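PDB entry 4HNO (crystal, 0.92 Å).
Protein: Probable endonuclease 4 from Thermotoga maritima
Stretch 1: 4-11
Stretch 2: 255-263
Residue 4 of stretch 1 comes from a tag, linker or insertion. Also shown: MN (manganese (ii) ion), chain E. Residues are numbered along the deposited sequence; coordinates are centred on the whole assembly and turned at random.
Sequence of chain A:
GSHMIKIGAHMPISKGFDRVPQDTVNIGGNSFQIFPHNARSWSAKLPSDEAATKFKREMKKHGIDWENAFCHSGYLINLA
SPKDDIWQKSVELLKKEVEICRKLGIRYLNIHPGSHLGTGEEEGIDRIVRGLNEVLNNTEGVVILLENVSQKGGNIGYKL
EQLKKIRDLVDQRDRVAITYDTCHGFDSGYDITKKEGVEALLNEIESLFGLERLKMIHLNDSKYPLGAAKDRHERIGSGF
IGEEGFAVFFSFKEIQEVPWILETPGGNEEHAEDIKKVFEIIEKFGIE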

# COMPACT_ATOMS: atom_id res chain seq x y z
N MET A 4 -19.82 -6.08 0.15
CA MET A 4 -19.26 -6.43 -1.18
C MET A 4 -17.89 -5.79 -1.28
O MET A 4 -16.86 -6.46 -1.21
CB MET A 4 -20.17 -5.90 -2.29
N ILE A 5 -17.90 -4.47 -1.43
CA ILE A 5 -16.68 -3.69 -1.56
C ILE A 5 -15.93 -3.69 -0.25
O ILE A 5 -16.52 -3.58 0.83
CB ILE A 5 -17.05 -2.24 -1.96
CG1 ILE A 5 -17.74 -2.23 -3.33
CG2 ILE A 5 -15.83 -1.33 -1.94
CD1 ILE A 5 -16.92 -2.84 -4.45
N LYS A 6 -14.62 -3.84 -0.36
CA LYS A 6 -13.70 -3.75 0.77
C LYS A 6 -13.01 -2.40 0.62
O LYS A 6 -12.32 -2.16 -0.35
CB LYS A 6 -12.68 -4.89 0.71
CG LYS A 6 -13.31 -6.29 0.82
CD LYS A 6 -12.27 -7.36 0.48
CE LYS A 6 -12.85 -8.73 0.22
NZ LYS A 6 -13.30 -8.84 -1.19
N ILE A 7 -13.28 -1.49 1.56
CA ILE A 7 -12.85 -0.12 1.45
C ILE A 7 -12.51 0.46 2.81
O ILE A 7 -13.13 0.13 3.82
CB ILE A 7 -13.90 0.75 0.71
CG1 ILE A 7 -13.35 2.14 0.43
CG2 ILE A 7 -15.21 0.81 1.49
CD1 ILE A 7 -14.17 2.91 -0.62
N GLY A 8 -11.50 1.31 2.83
CA GLY A 8 -11.17 2.07 4.01
C GLY A 8 -10.11 3.09 3.66
O GLY A 8 -9.99 3.49 2.50
N ALA A 9 -9.35 3.51 4.66
CA ALA A 9 -8.39 4.58 4.50
C ALA A 9 -7.17 4.33 5.36
O ALA A 9 -7.16 3.46 6.24
CB ALA A 9 -9.01 5.92 4.89
N HIS A 10 -6.12 5.09 5.09
CA HIS A 10 -5.01 5.21 5.99
C HIS A 10 -5.50 5.96 7.23
O HIS A 10 -6.05 7.04 7.12
CB HIS A 10 -3.85 5.94 5.33
CG HIS A 10 -2.63 5.84 6.16
ND1 HIS A 10 -1.70 4.85 5.98
CD2 HIS A 10 -2.28 6.50 7.28
CE1 HIS A 10 -0.78 4.95 6.92
NE2 HIS A 10 -1.11 5.95 7.72
N MET A 11 -5.32 5.34 8.39
CA MET A 11 -5.89 5.82 9.64
C MET A 11 -4.81 6.26 10.60
O MET A 11 -3.77 5.61 10.70
CB MET A 11 -6.69 4.71 10.32
CG MET A 11 -7.76 4.08 9.45
SD MET A 11 -9.04 5.21 8.88
CE MET A 11 -9.92 5.48 10.44
N ILE A 255 -10.91 -5.99 -9.68
CA ILE A 255 -10.59 -4.83 -8.86
C ILE A 255 -11.45 -4.78 -7.60
O ILE A 255 -10.96 -4.53 -6.50
CB ILE A 255 -10.72 -3.55 -9.72
CG1 ILE A 255 -9.71 -3.56 -10.88
CG2 ILE A 255 -10.58 -2.30 -8.88
CD1 ILE A 255 -8.26 -3.61 -10.47
N GLN A 256 -12.74 -5.07 -7.75
CA GLN A 256 -13.65 -5.11 -6.60
C GLN A 256 -13.24 -6.15 -5.56
O GLN A 256 -13.62 -6.02 -4.39
CB GLN A 256 -15.08 -5.41 -7.05
CG GLN A 256 -15.69 -4.32 -7.91
CD GLN A 256 -17.08 -4.70 -8.38
OE1 GLN A 256 -17.74 -5.53 -7.76
NE2 GLN A 256 -17.52 -4.10 -9.47
N GLU A 257 -12.54 -7.19 -5.96
CA GLU A 257 -12.16 -8.23 -5.03
C GLU A 257 -11.07 -7.82 -4.04
O GLU A 257 -10.87 -8.51 -3.04
CB GLU A 257 -11.73 -9.49 -5.80
CG GLU A 257 -12.90 -10.27 -6.37
CD GLU A 257 -13.81 -10.88 -5.31
OE1 GLU A 257 -14.32 -10.13 -4.44
OE2 GLU A 257 -14.03 -12.10 -5.33
N VAL A 258 -10.40 -6.72 -4.30
CA VAL A 258 -9.25 -6.32 -3.52
C VAL A 258 -9.61 -5.12 -2.65
O VAL A 258 -10.32 -4.23 -3.11
CB VAL A 258 -8.10 -5.94 -4.49
CG1 VAL A 258 -6.87 -5.49 -3.72
CG2 VAL A 258 -7.77 -7.11 -5.39
N PRO A 259 -9.12 -5.06 -1.40
CA PRO A 259 -9.38 -3.85 -0.61
C PRO A 259 -8.86 -2.56 -1.24
O PRO A 259 -7.76 -2.52 -1.76
CB PRO A 259 -8.68 -4.13 0.73
CG PRO A 259 -8.63 -5.61 0.82
CD PRO A 259 -8.40 -6.07 -0.61
N TRP A 260 -9.69 -1.52 -1.17
CA TRP A 260 -9.39 -0.17 -1.66
C TRP A 260 -9.12 0.70 -0.45
O TRP A 260 -10.01 0.92 0.38
CB TRP A 260 -10.59 0.40 -2.43
CG TRP A 260 -11.01 -0.41 -3.61
CD1 TRP A 260 -10.33 -1.44 -4.19
CD2 TRP A 260 -12.24 -0.26 -4.34
NE1 TRP A 260 -11.07 -1.93 -5.24
CE2 TRP A 260 -12.24 -1.23 -5.35
CE3 TRP A 260 -13.34 0.60 -4.23
CZ2 TRP A 260 -13.31 -1.40 -6.23
CZ3 TRP A 260 -14.40 0.44 -5.11
CH2 TRP A 260 -14.37 -0.55 -6.10
N ILE A 261 -7.89 1.21 -0.35
CA ILE A 261 -7.46 1.99 0.79
C ILE A 261 -7.13 3.41 0.31
O ILE A 261 -6.21 3.62 -0.48
CB ILE A 261 -6.22 1.36 1.45
CG1 ILE A 261 -6.54 -0.02 2.03
CG2 ILE A 261 -5.64 2.30 2.50
CD1 ILE A 261 -7.56 -0.03 3.14
N LEU A 262 -7.89 4.37 0.81
CA LEU A 262 -7.68 5.78 0.48
C LEU A 262 -6.44 6.33 1.15
O LEU A 262 -6.27 6.18 2.36
CB LEU A 262 -8.88 6.58 0.96
CG LEU A 262 -10.23 6.23 0.36
CD1 LEU A 262 -11.33 6.76 1.27
CD2 LEU A 262 -10.36 6.80 -1.02
N GLU A 263 -5.61 7.02 0.37
CA GLU A 263 -4.50 7.82 0.89
C GLU A 263 -4.65 9.24 0.37
O GLU A 263 -3.69 9.94 0.06
CB GLU A 263 -3.14 7.26 0.52
CG GLU A 263 -2.93 5.80 0.83
CD GLU A 263 -1.60 5.33 0.33
OE1 GLU A 263 -1.37 5.49 -0.91
OE2 GLU A 263 -0.77 4.84 1.13
MN MN E . 0.24 4.52 -1.87
O HOH W 1 -14.90 -7.37 -2.49
O HOH W 2 -13.31 -3.76 -2.86
O HOH W 3 -12.31 -10.79 -2.34
O HOH W 4 1.53 5.16 -0.55

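Parallel strands distant in sequence illustrate how a sheet sorts its contacts, with apolar side chains packed along one face, backbone hydrogen bonds in the plane and charged groups beyond the ladder. In this endonuclease the apolar centre is built around Trp260, whose side chain shares a face of the sheet with those of Ile7, Ala9 and Leu262. Ile5 lies over one face of the indole's six-membered ring: its CG2 lies 4.2 Å from the centroid of the Trp260 six-membered ring, 28° off the ring normal, a CH-pi contact over the face, while its CD1 reaches to 3.8 Å from Trp260 CH2. Ile7 CD1 instead sits at the ring's edge. Further along, Ala9 CB packs 4.0 Å from Leu262 CB. The indole is also tied down within its own stretch, Trp260 NE1 donating to Ile255 O at 2.9 Å.

Beneath this packing runs the parallel ladder. Trp260 N donates to Lys6 O (2.8 Å), Gly8 N to Trp260 O (2.9 Å), Leu262 N to Gly8 O (2.8 Å) and His10 N to Leu262 O (2.9 Å). Each strand thus supplies donors and acceptors in alternation, as parallel pairing requires. The carbonyls also receive CA-H contacts, the shortest from Ile7 CA to Trp260 O at 3.2 Å. On the other face Gly8 has no side chain, and Ile261 CG2 approaches Ala9 C and His10 N, each at 3.8 Å.

At the polar edge, the Lys6 side chain, t at chi2 and chi3 and turned at chi4 (84°), carries NZ to Glu257 O, a 3.1 Å hydrogen bond, and into a long salt bridge with Glu257 OE1 at 3.6 Å. Water joins the same groups: water 3 accepts from Lys6 NZ (2.5 Å) and donates to Glu257 O (2.8 Å), while water 2 accepts from Lys6 N at 2.8 Å. Beyond the opposite end of the ladder, Glu263 OE1 binds manganese at 2.1 Å.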